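Local structure of farnesyl pyrophosphate synthetase (Staphylococcus aureus, 5H9D) at residues K193-S204 against Y287-L298. The protein probably catalyses, with magnesium, the chain elongation of allylic diphosphates to heptaprenyl diphosphate. Numbering follows the deposited sequence.
Sequences KLKMIGHYIGMS and YLSKALNLISEL
Tyr200 drops as a knob among Tyr287, Lys290, Ala291 and Leu294, where the helical segments 193-204 and 287-296 run nearly antiparallel, their axes 8.1 Å apart at closest approach. With CG beside the backbone N (chi1 -64°), its ring lies between CB of Lys290 over one face, 3.7 Å from the ring centroid in a CH-pi contact, and the carbonyl O of Met196 on the opposite face. CD1 of Tyr200 meets the edge of the Tyr287 ring at CD1, 4.0 Å away, while CB of Met203 stands almost exactly over the centre of one Tyr287 face. In return, Leu294 fits among Lys193, Met196, Ile197 and Tyr200, its CD2 close against CD of Lys193. Ile197 carries the packing toward the end of helix 276-296: its CD1 reaches CG1 of Ile295 at 3.6 Å and meets CD1 of Leu298 tip to tip. Ser204 OG, against CG of Leu288, is hydrogen-bonded to Ser284.

Toward solvent, the polar ends of Lys193 and Glu297 are held less closely: NZ stays 4.2 Å from OE1 of exposed Glu297, beyond a salt bridge. Helix 302-315 borders Ile201 and Ile295, beside this antiparallel knobs-into-holes pair within the largely alpha-helical prenyl synthase fold.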
# COMPACT_ATOMS: atom_id res chain seq x y z
N LYS A 193 6.28 -10.40 21.67
CA LYS A 193 6.91 -9.24 22.29
C LYS A 193 7.23 -8.17 21.23
O LYS A 193 6.92 -7.00 21.39
CB LYS A 193 8.19 -9.66 23.00
CG LYS A 193 8.51 -8.81 24.19
CD LYS A 193 7.48 -9.07 25.26
CE LYS A 193 7.67 -10.47 25.91
NZ LYS A 193 8.99 -10.60 26.65
N LEU A 194 7.85 -8.59 20.14
CA LEU A 194 8.20 -7.65 19.09
C LEU A 194 6.98 -7.17 18.31
O LEU A 194 6.95 -6.03 17.84
CB LEU A 194 9.28 -8.27 18.20
CG LEU A 194 10.59 -8.35 19.00
CD1 LEU A 194 11.58 -9.30 18.33
CD2 LEU A 194 11.18 -6.97 19.13
N LYS A 195 5.96 -8.02 18.18
CA LYS A 195 4.75 -7.56 17.52
C LYS A 195 4.23 -6.35 18.33
O LYS A 195 3.95 -5.29 17.76
CB LYS A 195 3.69 -8.66 17.48
CG LYS A 195 2.40 -8.26 16.72
CD LYS A 195 1.12 -8.72 17.47
CE LYS A 195 0.85 -10.22 17.40
NZ LYS A 195 0.02 -10.65 16.20
N MET A 196 4.12 -6.50 19.65
CA MET A 196 3.66 -5.41 20.52
C MET A 196 4.59 -4.19 20.58
O MET A 196 4.11 -3.05 20.56
CB MET A 196 3.38 -5.92 21.95
CG MET A 196 2.20 -6.88 22.03
SD MET A 196 1.83 -7.40 23.67
CE MET A 196 0.63 -6.24 24.00
N ILE A 197 5.91 -4.41 20.66
CA ILE A 197 6.88 -3.31 20.70
C ILE A 197 6.69 -2.44 19.45
O ILE A 197 6.55 -1.21 19.52
CB ILE A 197 8.33 -3.80 20.70
CG1 ILE A 197 8.66 -4.49 22.02
CG2 ILE A 197 9.27 -2.62 20.44
CD1 ILE A 197 10.04 -5.04 22.09
N GLY A 198 6.69 -3.12 18.30
CA GLY A 198 6.51 -2.43 17.04
C GLY A 198 5.19 -1.69 16.94
O GLY A 198 5.14 -0.56 16.46
N HIS A 199 4.11 -2.32 17.38
CA HIS A 199 2.82 -1.65 17.33
C HIS A 199 2.81 -0.37 18.15
O HIS A 199 2.28 0.63 17.68
CB HIS A 199 1.72 -2.60 17.79
CG HIS A 199 0.43 -1.92 18.10
ND1 HIS A 199 0.18 -1.32 19.32
CD2 HIS A 199 -0.66 -1.67 17.34
CE1 HIS A 199 -1.00 -0.74 19.29
NE2 HIS A 199 -1.53 -0.93 18.10
N TYR A 200 3.40 -0.39 19.35
CA TYR A 200 3.46 0.83 20.20
C TYR A 200 4.34 1.93 19.59
O TYR A 200 4.02 3.11 19.69
CB TYR A 200 3.98 0.54 21.64
CG TYR A 200 3.12 -0.37 22.50
CD1 TYR A 200 1.73 -0.37 22.38
CD2 TYR A 200 3.70 -1.20 23.46
CE1 TYR A 200 0.94 -1.16 23.19
CE2 TYR A 200 2.92 -1.99 24.28
CZ TYR A 200 1.53 -1.97 24.14
OH TYR A 200 0.73 -2.72 24.98
N ILE A 201 5.46 1.55 18.96
CA ILE A 201 6.33 2.53 18.34
C ILE A 201 5.56 3.20 17.22
O ILE A 201 5.61 4.41 17.07
CB ILE A 201 7.60 1.86 17.78
CG1 ILE A 201 8.67 1.86 18.87
CG2 ILE A 201 8.07 2.57 16.45
CD1 ILE A 201 9.37 0.55 18.99
N GLY A 202 4.83 2.39 16.44
CA GLY A 202 4.03 2.90 15.34
C GLY A 202 2.94 3.87 15.76
O GLY A 202 2.69 4.84 15.05
N MET A 203 2.28 3.62 16.88
CA MET A 203 1.23 4.53 17.37
C MET A 203 1.88 5.85 17.77
O MET A 203 1.41 6.93 17.40
CB MET A 203 0.50 3.92 18.57
CG MET A 203 -0.28 2.63 18.25
SD MET A 203 -1.73 2.90 17.23
CE MET A 203 -2.68 4.04 18.26
N SER A 204 2.97 5.76 18.51
CA SER A 204 3.70 6.95 18.93
C SER A 204 4.20 7.74 17.71
O SER A 204 4.13 8.97 17.67
CB SER A 204 4.88 6.55 19.78
OG SER A 204 5.88 7.55 19.68
N TYR A 287 2.93 5.93 25.12
CA TYR A 287 3.05 4.86 24.12
C TYR A 287 4.46 4.35 24.00
O TYR A 287 4.67 3.15 23.89
CB TYR A 287 2.53 5.31 22.74
CG TYR A 287 1.11 4.86 22.47
CD1 TYR A 287 0.76 3.50 22.58
CD2 TYR A 287 0.11 5.78 22.13
CE1 TYR A 287 -0.55 3.06 22.36
CE2 TYR A 287 -1.23 5.35 21.90
CZ TYR A 287 -1.55 3.99 22.01
OH TYR A 287 -2.83 3.54 21.78
N LEU A 288 5.42 5.28 24.00
CA LEU A 288 6.84 4.93 23.92
C LEU A 288 7.33 4.13 25.14
O LEU A 288 8.15 3.23 25.00
CB LEU A 288 7.65 6.21 23.74
CG LEU A 288 7.89 6.67 22.29
CD1 LEU A 288 8.69 7.96 22.28
CD2 LEU A 288 8.65 5.58 21.51
N SER A 289 6.84 4.46 26.34
CA SER A 289 7.21 3.73 27.55
C SER A 289 6.64 2.33 27.44
O SER A 289 7.31 1.36 27.73
CB SER A 289 6.60 4.39 28.79
OG SER A 289 7.01 5.74 28.88
N LYS A 290 5.40 2.21 27.01
CA LYS A 290 4.85 0.88 26.87
C LYS A 290 5.81 0.06 26.01
O LYS A 290 5.93 -1.15 26.19
CB LYS A 290 3.45 0.90 26.22
CG LYS A 290 2.30 0.84 27.23
CD LYS A 290 0.96 0.95 26.52
CE LYS A 290 -0.20 0.65 27.46
NZ LYS A 290 -0.04 -0.69 28.10
N ALA A 291 6.50 0.72 25.08
CA ALA A 291 7.40 -0.01 24.21
C ALA A 291 8.73 -0.28 24.89
O ALA A 291 9.28 -1.37 24.76
CB ALA A 291 7.61 0.74 22.89
N LEU A 292 9.25 0.71 25.61
CA LEU A 292 10.53 0.57 26.32
C LEU A 292 10.46 -0.48 27.43
O LEU A 292 11.43 -1.16 27.70
CB LEU A 292 10.96 1.91 26.87
CG LEU A 292 11.51 2.71 25.69
CD1 LEU A 292 11.53 4.18 25.97
CD2 LEU A 292 12.91 2.21 25.40
N ASN A 293 9.30 -0.60 28.06
CA ASN A 293 9.11 -1.58 29.11
C ASN A 293 9.34 -2.98 28.52
O ASN A 293 10.10 -3.79 29.06
CB ASN A 293 7.70 -1.48 29.72
CG ASN A 293 7.37 -2.65 30.64
OD1 ASN A 293 8.08 -2.91 31.62
ND2 ASN A 293 6.29 -3.36 30.32
N LEU A 294 8.67 -3.26 27.41
CA LEU A 294 8.78 -4.54 26.73
C LEU A 294 10.15 -4.79 26.12
O LEU A 294 10.54 -5.94 25.93
CB LEU A 294 7.73 -4.62 25.62
CG LEU A 294 6.28 -4.86 26.02
CD1 LEU A 294 5.42 -4.79 24.79
CD2 LEU A 294 6.13 -6.23 26.66
N ILE A 295 10.88 -3.73 25.80
CA ILE A 295 12.17 -3.94 25.15
C ILE A 295 13.12 -4.44 26.21
O ILE A 295 14.04 -5.23 25.95
CB ILE A 295 12.70 -2.61 24.48
CG1 ILE A 295 11.77 -2.20 23.34
CG2 ILE A 295 14.12 -2.82 23.91
CD1 ILE A 295 12.12 -0.88 22.70
N SER A 296 12.86 -4.00 27.43
CA SER A 296 13.68 -4.37 28.56
C SER A 296 13.52 -5.83 28.87
O SER A 296 14.48 -6.52 29.12
CB SER A 296 13.29 -3.51 29.74
OG SER A 296 13.47 -2.15 29.39
N GLU A 297 12.29 -6.31 28.80
CA GLU A 297 12.03 -7.71 29.05
C GLU A 297 12.67 -8.63 28.00
O GLU A 297 12.39 -9.83 27.97
CB GLU A 297 10.51 -7.91 29.12
CG GLU A 297 9.90 -7.27 30.37
CD GLU A 297 8.37 -7.18 30.34
OE1 GLU A 297 7.71 -8.12 29.83
OE2 GLU A 297 7.84 -6.16 30.85
N LEU A 298 13.53 -8.09 27.15
CA LEU A 298 14.21 -8.89 26.12
C LEU A 298 15.68 -9.13 26.51
O LEU A 298 16.28 -8.32 27.22
CB LEU A 298 14.17 -8.18 24.76
CG LEU A 298 12.94 -8.21 23.83
CD1 LEU A 298 13.07 -7.12 22.77
CD2 LEU A 298 12.81 -9.59 23.16